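Local coordinates for protein succinate-semialdehyde dehydrogenase (PDB 4OGD) that probably oxidises succinic semialdehyde to succinate with NADP+ as cofactor, as a dimeric enzyme of the aldehyde dehydrogenase family, at residues A[26-29]-A[30-33]; A[137-140]-A[141-144]; A[155-158]-A[159-162]; A[188-191]-A[192-195]; A[216-219]-A[220-223]. All coordinates share one frame; numbering follows the deposited sequence.

In the fold
Following the chain from its N terminus, the five contacts come in series; each is local, between adjoining segments, and none nests in or crosses another. Interaction 1 is a turn of helix 22-41, at the periphery. Interaction 2 lies deep in helix 136-148, the crossover from strand 124-128 to strand 152-155. Interaction 3 is the turn leading from strand 152-155 into helix 161-173; His-156 there packs on Ile-138 of interaction 2. Interaction 4, in helix 188-196, meets Lys-155 through Val-191 and Tyr-188. Interaction 5 ends helix 209-221 and touches interaction 4 through Ile-195, their centres about 11 Å apart. Interactions 1 and 4 approach without touching.

Interaction 1: A[26-29]-A[30-33]; sequences ADVL and ERAH
Val-28 and Arg-31, one turn apart on helix 22-41, carry the side-chain part of this contact. The arginine chain leaves the helix extended, CG anti to the backbone N (chi1 179°), and bends at chi3, which swings the guanidinium back alongside the valine. Val-28 CG2 lies oblique to that flat group, 4.2 Å from Arg-31 NH2.

A water bridges the two residues. It donates to Val-28 O at 2.7 Å and accepts from Arg-31 NE at 2.9 Å, lying in the guanidinium plane at the edge. Val-28 O thus serves two donors, since Ala-32 N also binds it at 2.9 Å in the ordinary helical i to i+4 manner. The water links a main-chain carbonyl to the side chain three residues on, while Arg-31 NH2 reaches past the helix to Thr-182 OG1. Ala-32 turns its CB toward the preceding turn and rests 3.4 Å from the same Val-28 oxygen.

Glu-30 takes a different course. Its CB passes 3.6 Å from Ala-26 O, but a bend at chi2 (66°) leads the carboxylate away from the segment, to a salt bridge with Arg-199. Its backbone N is held by Ala-26 O, Arg-31 N by Asp-27 O and His-33 N by Leu-29 O, completing the regular ladder.

Around the turn, Leu-29 and His-33 both touch Arg-199, just before strand 200-206, Leu-29 also touches Asp-197, after helix 188-196, and Arg-31 reaches strand 181-183 by its bond to Thr-182.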
loop_
_atom_site.group_PDB
_atom_site.type_symbol
_atom_site.label_atom_id
_atom_site.label_comp_id
_atom_site.label_asym_id
_atom_site.label_seq_id
_atom_site.Cartn_x
_atom_site.Cartn_y
_atom_site.Cartn_z
ATOM N N ALA A 26 -13.420 -1.173 -23.158
ATOM C CA ALA A 26 -12.389 -0.257 -23.634
ATOM C C ALA A 26 -12.918 1.174 -23.664
ATOM O O ALA A 26 -12.238 2.111 -23.235
ATOM C CB ALA A 26 -11.880 -0.674 -25.016
ATOM N N ASP A 27 -14.138 1.340 -24.166
ATOM C CA ASP A 27 -14.747 2.665 -24.231
ATOM C C ASP A 27 -14.880 3.301 -22.843
ATOM O O ASP A 27 -14.591 4.489 -22.666
ATOM C CB ASP A 27 -16.096 2.611 -24.954
ATOM C CG ASP A 27 -15.954 2.255 -26.425
ATOM O OD1 ASP A 27 -14.824 2.314 -26.952
ATOM O OD2 ASP A 27 -16.979 1.927 -27.058
ATOM N N VAL A 28 -15.297 2.503 -21.866
ATOM C CA VAL A 28 -15.406 2.967 -20.482
ATOM C C VAL A 28 -14.056 3.383 -19.899
ATOM O O VAL A 28 -13.957 4.424 -19.245
ATOM C CB VAL A 28 -16.095 1.904 -19.583
ATOM C CG1 VAL A 28 -15.941 2.257 -18.110
ATOM C CG2 VAL A 28 -17.565 1.800 -19.940
ATOM N N LEU A 29 -13.014 2.591 -20.137
ATOM C CA LEU A 29 -11.697 2.961 -19.621
ATOM C C LEU A 29 -11.178 4.245 -20.250
ATOM O O LEU A 29 -10.591 5.087 -19.564
ATOM C CB LEU A 29 -10.685 1.826 -19.798
ATOM C CG LEU A 29 -10.974 0.555 -18.994
ATOM C CD1 LEU A 29 -9.875 -0.471 -19.234
ATOM C CD2 LEU A 29 -11.099 0.856 -17.502
ATOM N N GLU A 30 -11.397 4.411 -21.553
ATOM C CA GLU A 30 -10.953 5.635 -22.211
ATOM C C GLU A 30 -11.693 6.849 -21.661
ATOM O O GLU A 30 -11.080 7.879 -21.375
ATOM C CB GLU A 30 -11.109 5.543 -23.731
ATOM C CG GLU A 30 -10.557 6.761 -24.481
ATOM C CD GLU A 30 -9.039 6.921 -24.382
ATOM O OE1 GLU A 30 -8.342 6.090 -23.740
ATOM O OE2 GLU A 30 -8.529 7.899 -24.967
ATOM N N ARG A 31 -13.005 6.720 -21.490
ATOM C CA ARG A 31 -13.805 7.817 -20.952
ATOM C C ARG A 31 -13.320 8.185 -19.558
ATOM O O ARG A 31 -13.219 9.358 -19.214
ATOM C CB ARG A 31 -15.289 7.440 -20.897
ATOM C CG ARG A 31 -16.177 8.540 -20.321
ATOM C CD ARG A 31 -17.639 8.118 -20.305
ATOM N NE ARG A 31 -17.888 7.009 -19.384
ATOM C CZ ARG A 31 -19.062 6.397 -19.254
ATOM N NH1 ARG A 31 -20.097 6.779 -19.996
ATOM N NH2 ARG A 31 -19.211 5.393 -18.392
ATOM N N ALA A 32 -13.007 7.170 -18.761
ATOM C CA ALA A 32 -12.548 7.403 -17.399
ATOM C C ALA A 32 -11.179 8.086 -17.389
ATOM O O ALA A 32 -10.935 9.000 -16.594
ATOM C CB ALA A 32 -12.516 6.090 -16.613
ATOM N N HIS A 33 -10.286 7.650 -18.273
ATOM C CA HIS A 33 -8.958 8.247 -18.372
ATOM C C HIS A 33 -9.059 9.711 -18.793
ATOM O O HIS A 33 -8.381 10.582 -18.234
ATOM C CB HIS A 33 -8.086 7.464 -19.357
ATOM C CG HIS A 33 -6.731 8.062 -19.577
ATOM N ND1 HIS A 33 -5.776 8.136 -18.585
ATOM C CD2 HIS A 33 -6.173 8.620 -20.678
ATOM C CE1 HIS A 33 -4.690 8.715 -19.065
ATOM N NE2 HIS A 33 -4.905 9.022 -20.331
HETATM O O HOH W 1 -15.893 5.706 -17.774
#

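Interaction 2: A[137-140]-A[141-144]; sequences QIMR and VFAP
Gln-137 meets the following turn through its carbonyl oxygen, 3.8 Å from Val-141 CG2. Its side chain reaches forward within the segment to Arg-140, where OE1 sits 3.0 Å above the plane of the guanidinium, over the centre; this is a face approach, and no hydrogen bond with NH2 results.

Ile-138 O accepts twice. Phe-142 N reaches it almost in line with the carbonyl, at 2.8 Å and a nearly straight 170°, while Val-141 N, at 3.0 Å, comes from well above the carbonyl plane. The isoleucine's CG2 packs against Phe-142 CB, with the two side chains set at a slant to each other.

The helix, 136-148, is the crossover of a right-handed beta-alpha-beta unit between strands 124-128 and 152-155, part of the Rossmann-like cofactor-binding domain of the family. All eight residues are buried.

With CG anti to the backbone N (chi1 -170°) and a bend at chi2 (64°), Met-139 brings SD to the edge of the Phe-142 ring, near its plane and 4.2 Å from CD2. The same sulfur lies 4.2 Å from Ala-143 CB, so one atom spans both neighbours. Around this cluster close helices 45-61, 78-103 and 161-173, with Phe-167 touching both Ile-138 and Met-139.

Arg-140 O faces a proline instead of an N-H: Pro-144 CD lies 3.2 Å away, and the helix is kinked there. The guanidinium's polar partners lie outside the two segments: NE forms a salt bridge to Glu-437 and NH1 a hydrogen bond to Tyr-136 OH, while Phe-426 adds a cation-pi contact.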
loop_
_atom_site.group_PDB
_atom_site.type_symbol
_atom_site.label_atom_id
_atom_site.label_comp_id
_atom_site.label_asym_id
_atom_site.label_seq_id
_atom_site.Cartn_x
_atom_site.Cartn_y
_atom_site.Cartn_z
ATOM N N GLN A 137 -19.856 -0.556 0.998
ATOM C CA GLN A 137 -18.508 -0.890 0.537
ATOM C C GLN A 137 -18.121 -0.098 -0.718
ATOM O O GLN A 137 -16.938 0.173 -0.938
ATOM C CB GLN A 137 -18.307 -2.393 0.295
ATOM C CG GLN A 137 -18.652 -3.319 1.453
ATOM C CD GLN A 137 -17.890 -3.060 2.729
ATOM O OE1 GLN A 137 -16.860 -2.380 2.745
ATOM N NE2 GLN A 137 -18.391 -3.624 3.823
ATOM N N ILE A 138 -19.096 0.279 -1.544
ATOM C CA ILE A 138 -18.786 1.177 -2.661
ATOM C C ILE A 138 -18.489 2.579 -2.145
ATOM O O ILE A 138 -17.485 3.193 -2.516
ATOM C CB ILE A 138 -19.933 1.290 -3.687
ATOM C CG1 ILE A 138 -20.311 -0.079 -4.253
ATOM C CG2 ILE A 138 -19.515 2.210 -4.829
ATOM C CD1 ILE A 138 -21.578 -0.028 -5.126
ATOM N N MET A 139 -19.358 3.088 -1.283
ATOM C CA MET A 139 -19.252 4.478 -0.856
ATOM C C MET A 139 -17.933 4.747 -0.134
ATOM O O MET A 139 -17.351 5.830 -0.272
ATOM C CB MET A 139 -20.450 4.883 0.020
ATOM C CG MET A 139 -20.517 6.395 0.285
ATOM S SD MET A 139 -20.782 7.337 -1.227
ATOM C CE MET A 139 -22.568 7.234 -1.297
ATOM N N ARG A 140 -17.443 3.752 0.604
ATOM C CA ARG A 140 -16.185 3.900 1.342
ATOM C C ARG A 140 -15.033 4.281 0.431
ATOM O O ARG A 140 -14.117 4.984 0.854
ATOM C CB ARG A 140 -15.825 2.620 2.113
ATOM C CG ARG A 140 -16.654 2.409 3.374
ATOM C CD ARG A 140 -15.964 1.556 4.444
ATOM N NE ARG A 140 -15.155 0.466 3.918
ATOM C CZ ARG A 140 -14.977 -0.707 4.530
ATOM N NH1 ARG A 140 -15.568 -0.966 5.691
ATOM N NH2 ARG A 140 -14.221 -1.633 3.964
ATOM N N VAL A 141 -15.072 3.809 -0.810
ATOM C CA VAL A 141 -13.995 4.113 -1.747
ATOM C C VAL A 141 -14.382 5.117 -2.822
ATOM O O VAL A 141 -13.529 5.884 -3.268
ATOM C CB VAL A 141 -13.389 2.841 -2.388
ATOM C CG1 VAL A 141 -12.723 2.005 -1.326
ATOM C CG2 VAL A 141 -14.447 2.027 -3.106
ATOM N N PHE A 142 -15.653 5.140 -3.234
ATOM C CA PHE A 142 -16.063 6.134 -4.217
ATOM C C PHE A 142 -15.934 7.562 -3.674
ATOM O O PHE A 142 -15.412 8.441 -4.366
ATOM C CB PHE A 142 -17.493 5.887 -4.711
ATOM C CG PHE A 142 -18.029 7.015 -5.540
ATOM C CD1 PHE A 142 -17.538 7.238 -6.820
ATOM C CD2 PHE A 142 -18.990 7.875 -5.029
ATOM C CE1 PHE A 142 -18.011 8.298 -7.589
ATOM C CE2 PHE A 142 -19.458 8.942 -5.791
ATOM C CZ PHE A 142 -18.975 9.145 -7.063
ATOM N N ALA A 143 -16.423 7.801 -2.458
ATOM C CA ALA A 143 -16.436 9.167 -1.922
ATOM C C ALA A 143 -15.045 9.824 -1.910
ATOM O O ALA A 143 -14.877 10.911 -2.470
ATOM C CB ALA A 143 -17.099 9.229 -0.534
ATOM N N PRO A 144 -14.036 9.166 -1.300
ATOM C CA PRO A 144 -12.731 9.844 -1.302
ATOM C C PRO A 144 -12.067 9.926 -2.681
ATOM O O PRO A 144 -11.446 10.937 -3.009
ATOM C CB PRO A 144 -11.888 8.989 -0.345
ATOM C CG PRO A 144 -12.530 7.633 -0.398
ATOM C CD PRO A 144 -14.001 7.918 -0.510
#

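Interaction 3: A[155-158]-A[159-162]; sequences KHAS and ICPR
A sulfur-aromatic contact between Cys-160 and His-156 spans the tight turn that carries the chain from strand 152-155 into helix 161-173. The sulfur lies over one face of the imidazole, 3.0 Å above its plane and displaced toward the rim, with SG 3.2 Å from both ND1 and CE1 of His-156. Cys-160 SG is placed there by a chi1 of 59°, which sets it between its own backbone N and carbonyl carbon.

Bonds at both nitrogens hold the ring's orientation. Ala-157 N donates to His-156 ND1 at 2.9 Å, almost within the ring plane, and NE2 is bound to Pro-134 O, while the sulfur takes a face.

Residues 157-160 form a type I beta turn, with Cys-160 N bonded to Ala-157 O at 3.2 Å; Cys-160 also occupies the N-cap position of helix 161-173. Ala-157 CB touches Cys-160 SG at 3.8 Å. Beyond the turn, Pro-161 opens the helix, its CD 3.5 Å from Ser-158 O. Cys-160 and Pro-161 both rest on Asp-73 of helix 63-74, whereas Ile-159 leans on Trp-131.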
loop_
_atom_site.group_PDB
_atom_site.type_symbol
_atom_site.label_atom_id
_atom_site.label_comp_id
_atom_site.label_asym_id
_atom_site.label_seq_id
_atom_site.Cartn_x
_atom_site.Cartn_y
_atom_site.Cartn_z
ATOM N N LYS A 155 -16.272 -3.379 -10.190
ATOM C CA LYS A 155 -16.680 -4.758 -10.386
ATOM C C LYS A 155 -17.327 -5.226 -9.089
ATOM O O LYS A 155 -16.656 -5.369 -8.067
ATOM C CB LYS A 155 -15.474 -5.623 -10.756
ATOM C CG LYS A 155 -15.846 -6.929 -11.443
ATOM C CD LYS A 155 -15.951 -8.046 -10.445
ATOM C CE LYS A 155 -16.554 -9.297 -11.083
ATOM N NZ LYS A 155 -17.776 -9.720 -10.338
ATOM N N HIS A 156 -18.640 -5.432 -9.130
ATOM C CA HIS A 156 -19.395 -5.824 -7.950
ATOM C C HIS A 156 -19.678 -7.321 -7.954
ATOM O O HIS A 156 -19.409 -8.006 -8.935
ATOM C CB HIS A 156 -20.711 -5.031 -7.885
ATOM C CG HIS A 156 -21.097 -4.615 -6.498
ATOM N ND1 HIS A 156 -20.944 -5.436 -5.402
ATOM C CD2 HIS A 156 -21.614 -3.454 -6.027
ATOM C CE1 HIS A 156 -21.346 -4.799 -4.316
ATOM N NE2 HIS A 156 -21.763 -3.595 -4.668
ATOM N N ALA A 157 -20.216 -7.821 -6.845
ATOM C CA ALA A 157 -20.569 -9.235 -6.710
ATOM C C ALA A 157 -21.601 -9.644 -7.746
ATOM O O ALA A 157 -22.480 -8.857 -8.104
ATOM C CB ALA A 157 -21.097 -9.516 -5.315
ATOM N N SER A 158 -21.503 -10.885 -8.208
ATOM C CA SER A 158 -22.428 -11.400 -9.213
ATOM C C SER A 158 -23.876 -11.387 -8.743
ATOM O O SER A 158 -24.801 -11.301 -9.553
ATOM C CB SER A 158 -22.031 -12.821 -9.621
ATOM O OG SER A 158 -22.174 -13.720 -8.541
ATOM N N ILE A 159 -24.077 -11.475 -7.433
ATOM C CA ILE A 159 -25.434 -11.549 -6.895
ATOM C C ILE A 159 -26.045 -10.201 -6.511
ATOM O O ILE A 159 -27.212 -10.147 -6.113
ATOM C CB ILE A 159 -25.538 -12.512 -5.693
ATOM C CG1 ILE A 159 -24.694 -12.019 -4.515
ATOM C CG2 ILE A 159 -25.157 -13.922 -6.115
ATOM C CD1 ILE A 159 -25.124 -12.599 -3.178
ATOM N N CYS A 160 -25.292 -9.108 -6.635
ATOM C CA CYS A 160 -25.923 -7.801 -6.411
ATOM C C CYS A 160 -25.802 -6.845 -7.610
ATOM O O CYS A 160 -25.334 -5.713 -7.481
ATOM C CB CYS A 160 -25.478 -7.160 -5.086
ATOM S SG CYS A 160 -23.722 -6.863 -4.889
ATOM N N PRO A 161 -26.256 -7.296 -8.784
ATOM C CA PRO A 161 -26.092 -6.455 -9.969
ATOM C C PRO A 161 -27.024 -5.245 -9.989
ATOM O O PRO A 161 -26.654 -4.240 -10.580
ATOM C CB PRO A 161 -26.416 -7.411 -11.119
ATOM C CG PRO A 161 -27.372 -8.398 -10.518
ATOM C CD PRO A 161 -26.976 -8.549 -9.083
ATOM N N ARG A 162 -28.200 -5.323 -9.371
ATOM C CA ARG A 162 -29.067 -4.144 -9.331
ATOM C C ARG A 162 -28.490 -3.074 -8.404
ATOM O O ARG A 162 -28.545 -1.883 -8.715
ATOM C CB ARG A 162 -30.498 -4.507 -8.921
ATOM C CG ARG A 162 -31.453 -3.319 -8.898
ATOM C CD ARG A 162 -31.611 -2.624 -10.246
ATOM N NE ARG A 162 -32.519 -1.493 -10.088
ATOM C CZ ARG A 162 -32.302 -0.267 -10.553
ATOM N NH1 ARG A 162 -31.213 0.007 -11.257
ATOM N NH2 ARG A 162 -33.196 0.687 -10.322
#

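Interaction 4: A[188-191]-A[192-195]; sequences YDQV and SQVI
Tyr-188 O, in the first turn of helix 188-196, receives two donors from Ser-192: the backbone N at 3.0 Å and, more weakly, OG at 3.3 Å. The hydroxyl reaches back because Ser-192 OG stands beside its own backbone N (chi1 -61°), a common way for a helical serine to bind the carbonyl four residues earlier. Gln-193 N, Val-194 N and Ile-195 N continue the ladder to Asp-189 O, Gln-190 O and Val-191 O.

Side chains meet on two sides of the helix. Gln-193 runs extended back along the preceding turn, CG 3.5 Å from Asp-189 O, and brings OE1 to 3.9 Å from Gln-190 CG; the two amide planes are turned 38° apart. Gln-190 spends its own amide elsewhere, OE1 on Ser-187 N and NE2 on Asp-22 OD1 and Met-20 O.

This short helix follows strand 181-183, the outermost strand at one end, within this chain, of the Rossmann-like sheet, and leads to strand 200-206, with Val-194 and Ile-195 resting on Leu-126 of strand 124-128. On its buried side Val-191 CG1 meets Ile-195 CD1 at 4.0 Å, the two chains slanting across each other, while Ile-195 CG1 passes 3.3 Å from Val-191 O. Both residues also touch Ile-215 of helix 209-221, and Gln-190 and Val-194 pack on Leu-25 of helix 22-41.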
loop_
_atom_site.group_PDB
_atom_site.type_symbol
_atom_site.label_atom_id
_atom_site.label_comp_id
_atom_site.label_asym_id
_atom_site.label_seq_id
_atom_site.Cartn_x
_atom_site.Cartn_y
_atom_site.Cartn_z
ATOM N N TYR A 188 -14.086 -12.498 -14.997
ATOM C CA TYR A 188 -12.807 -12.446 -14.295
ATOM C C TYR A 188 -11.662 -12.175 -15.263
ATOM O O TYR A 188 -10.691 -11.503 -14.919
ATOM C CB TYR A 188 -12.539 -13.756 -13.554
ATOM C CG TYR A 188 -13.465 -14.026 -12.392
ATOM C CD1 TYR A 188 -14.129 -12.988 -11.742
ATOM C CD2 TYR A 188 -13.675 -15.324 -11.939
ATOM C CE1 TYR A 188 -14.979 -13.240 -10.672
ATOM C CE2 TYR A 188 -14.520 -15.585 -10.874
ATOM C CZ TYR A 188 -15.171 -14.540 -10.245
ATOM O OH TYR A 188 -16.011 -14.803 -9.184
ATOM N N ASP A 189 -11.775 -12.697 -16.480
ATOM C CA ASP A 189 -10.736 -12.468 -17.476
ATOM C C ASP A 189 -10.693 -10.999 -17.882
ATOM O O ASP A 189 -9.621 -10.445 -18.100
ATOM C CB ASP A 189 -10.941 -13.365 -18.694
ATOM C CG ASP A 189 -10.734 -14.831 -18.374
ATOM O OD1 ASP A 189 -9.827 -15.143 -17.573
ATOM O OD2 ASP A 189 -11.481 -15.668 -18.923
ATOM N N GLN A 190 -11.864 -10.374 -17.969
ATOM C CA GLN A 190 -11.928 -8.950 -18.258
ATOM C C GLN A 190 -11.372 -8.140 -17.091
ATOM O O GLN A 190 -10.744 -7.101 -17.303
ATOM C CB GLN A 190 -13.360 -8.523 -18.596
ATOM C CG GLN A 190 -13.797 -8.947 -20.002
ATOM C CD GLN A 190 -15.268 -8.693 -20.264
ATOM O OE1 GLN A 190 -16.131 -9.079 -19.469
ATOM N NE2 GLN A 190 -15.567 -8.044 -21.389
ATOM N N VAL A 191 -11.589 -8.620 -15.866
ATOM C CA VAL A 191 -11.026 -7.952 -14.693
ATOM C C VAL A 191 -9.503 -7.926 -14.806
ATOM O O VAL A 191 -8.871 -6.906 -14.541
ATOM C CB VAL A 191 -11.443 -8.633 -13.376
ATOM C CG1 VAL A 191 -10.669 -8.045 -12.202
ATOM C CG2 VAL A 191 -12.938 -8.467 -13.140
ATOM N N SER A 192 -8.914 -9.047 -15.218
ATOM C CA SER A 192 -7.463 -9.107 -15.383
ATOM C C SER A 192 -6.963 -8.087 -16.399
ATOM O O SER A 192 -5.913 -7.469 -16.206
ATOM C CB SER A 192 -7.022 -10.514 -15.793
ATOM O OG SER A 192 -7.370 -11.443 -14.796
ATOM N N GLN A 193 -7.721 -7.911 -17.477
ATOM C CA GLN A 193 -7.385 -6.915 -18.486
ATOM C C GLN A 193 -7.459 -5.500 -17.921
ATOM O O GLN A 193 -6.620 -4.657 -18.235
ATOM C CB GLN A 193 -8.327 -7.031 -19.682
ATOM C CG GLN A 193 -8.216 -8.331 -20.453
ATOM C CD GLN A 193 -9.291 -8.445 -21.521
ATOM O OE1 GLN A 193 -10.194 -9.278 -21.424
ATOM N NE2 GLN A 193 -9.209 -7.596 -22.539
ATOM N N VAL A 194 -8.465 -5.244 -17.091
ATOM C CA VAL A 194 -8.608 -3.934 -16.458
ATOM C C VAL A 194 -7.378 -3.637 -15.592
ATOM O O VAL A 194 -6.807 -2.551 -15.655
ATOM C CB VAL A 194 -9.923 -3.828 -15.640
ATOM C CG1 VAL A 194 -9.962 -2.533 -14.831
ATOM C CG2 VAL A 194 -11.133 -3.893 -16.579
ATOM N N ILE A 195 -6.945 -4.627 -14.821
ATOM C CA ILE A 195 -5.803 -4.446 -13.926
ATOM C C ILE A 195 -4.512 -4.196 -14.708
ATOM O O ILE A 195 -3.648 -3.430 -14.275
ATOM C CB ILE A 195 -5.659 -5.649 -12.978
ATOM C CG1 ILE A 195 -6.907 -5.757 -12.100
ATOM C CG2 ILE A 195 -4.418 -5.497 -12.087
ATOM C CD1 ILE A 195 -6.932 -6.965 -11.147
#

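Interaction 5: A[216-219]-A[220-223]; sequences AEEA and GKNL
Asn-222 closes back on Glu-218, at the C-terminal end of helix 209-221. From its CB, 3.8 Å from both Glu-218 O and Ala-219 O, the chain continues to CG, which lies 3.7 Å from Glu-218 O, and ends in an amide whose ND2 takes two acceptors on one residue. The firmer bond goes to Glu-218 O at 2.8 Å, with the acceptor tilted out of the amide plane; the second, weak, goes to Glu-218 OE2 at 3.1 Å. A chi1 of -68° sets Asn-222 CG beside its own backbone N, turning the amide back over the last turn.

Glu-218 meets it with a bend of its own: CG is anti to the backbone N, and the turn at chi2 (68°) lifts the carboxylate toward ND2, the two planar groups 43° apart. Lys-221 NZ is 4.9 Å from Glu-218 OE1, too far for a contact but near enough that the opposite charges may attract.

The helix ends in a Schellman motif, with Leu-223 at positive phi as the C-prime residue: Lys-224 N returns to Ala-219 O, and Leu-223 N to Gly-220 O. Asn-222 N makes two weak bonds, to Glu-218 O and Ala-219 O; Glu-218 O thus receives both the N and the ND2 of Asn-222. Helix 209-221 crosses between strands 200-206 and 225-229, and Ala-219 lies on Thr-226.

At the dimer interface Glu-217 lies at long range from Lys-221 of the second subunit, a weak ion pair, and also close to the like-charged Glu-217 of that subunit; Ala-216 packs on Gly-220 of the second subunit.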
loop_
_atom_site.group_PDB
_atom_site.type_symbol
_atom_site.label_atom_id
_atom_site.label_comp_id
_atom_site.label_asym_id
_atom_site.label_seq_id
_atom_site.Cartn_x
_atom_site.Cartn_y
_atom_site.Cartn_z
ATOM N N ALA A 216 -4.803 -9.282 -5.909
ATOM C CA ALA A 216 -3.541 -8.670 -5.502
ATOM C C ALA A 216 -2.372 -9.260 -6.279
ATOM O O ALA A 216 -1.394 -8.563 -6.584
ATOM C CB ALA A 216 -3.327 -8.815 -3.993
ATOM N N GLU A 217 -2.462 -10.550 -6.594
ATOM C CA GLU A 217 -1.443 -11.193 -7.422
ATOM C C GLU A 217 -1.383 -10.544 -8.807
ATOM O O GLU A 217 -0.297 -10.225 -9.304
ATOM C CB GLU A 217 -1.713 -12.700 -7.530
ATOM C CG GLU A 217 -0.715 -13.468 -8.386
ATOM C CD GLU A 217 -1.079 -14.932 -8.551
ATOM O OE1 GLU A 217 -1.942 -15.422 -7.800
ATOM O OE2 GLU A 217 -0.500 -15.588 -9.440
ATOM N N GLU A 218 -2.550 -10.327 -9.418
ATOM C CA GLU A 218 -2.626 -9.713 -10.741
ATOM C C GLU A 218 -2.170 -8.247 -10.690
ATOM O O GLU A 218 -1.479 -7.767 -11.587
ATOM C CB GLU A 218 -4.055 -9.836 -11.299
ATOM C CG GLU A 218 -4.230 -9.292 -12.709
ATOM C CD GLU A 218 -3.502 -10.108 -13.772
ATOM O OE1 GLU A 218 -3.341 -11.337 -13.590
ATOM O OE2 GLU A 218 -3.096 -9.513 -14.797
ATOM N N ALA A 219 -2.545 -7.541 -9.629
ATOM C CA ALA A 219 -2.102 -6.162 -9.463
ATOM C C ALA A 219 -0.584 -6.071 -9.338
ATOM O O ALA A 219 0.040 -5.204 -9.940
ATOM C CB ALA A 219 -2.773 -5.527 -8.256
ATOM N N GLY A 220 0.011 -6.966 -8.554
ATOM C CA GLY A 220 1.454 -6.952 -8.376
ATOM C C GLY A 220 2.178 -7.200 -9.685
ATOM O O GLY A 220 3.159 -6.520 -9.995
ATOM N N LYS A 221 1.683 -8.165 -10.456
ATOM C CA LYS A 221 2.243 -8.468 -11.779
ATOM C C LYS A 221 2.327 -7.204 -12.639
ATOM O O LYS A 221 3.247 -7.042 -13.449
ATOM C CB LYS A 221 1.378 -9.530 -12.468
ATOM C CG LYS A 221 1.851 -9.984 -13.843
ATOM C CD LYS A 221 0.932 -11.084 -14.364
ATOM C CE LYS A 221 1.271 -11.486 -15.794
ATOM N NZ LYS A 221 0.563 -12.745 -16.183
ATOM N N ASN A 222 1.374 -6.298 -12.426
ATOM C CA ASN A 222 1.244 -5.087 -13.228
ATOM C C ASN A 222 1.660 -3.811 -12.507
ATOM O O ASN A 222 1.407 -2.701 -12.991
ATOM C CB ASN A 222 -0.198 -4.960 -13.734
ATOM C CG ASN A 222 -0.548 -6.039 -14.744
ATOM O OD1 ASN A 222 -0.088 -5.997 -15.883
ATOM N ND2 ASN A 222 -1.338 -7.022 -14.324
ATOM N N LEU A 223 2.327 -3.977 -11.364
ATOM C CA LEU A 223 2.848 -2.867 -10.576
ATOM C C LEU A 223 1.760 -1.923 -10.086
ATOM O O LEU A 223 2.016 -0.738 -9.907
ATOM C CB LEU A 223 3.905 -2.077 -11.361
ATOM C CG LEU A 223 5.049 -2.907 -11.938
ATOM C CD1 LEU A 223 5.931 -2.040 -12.821
ATOM C CD2 LEU A 223 5.864 -3.540 -10.826
#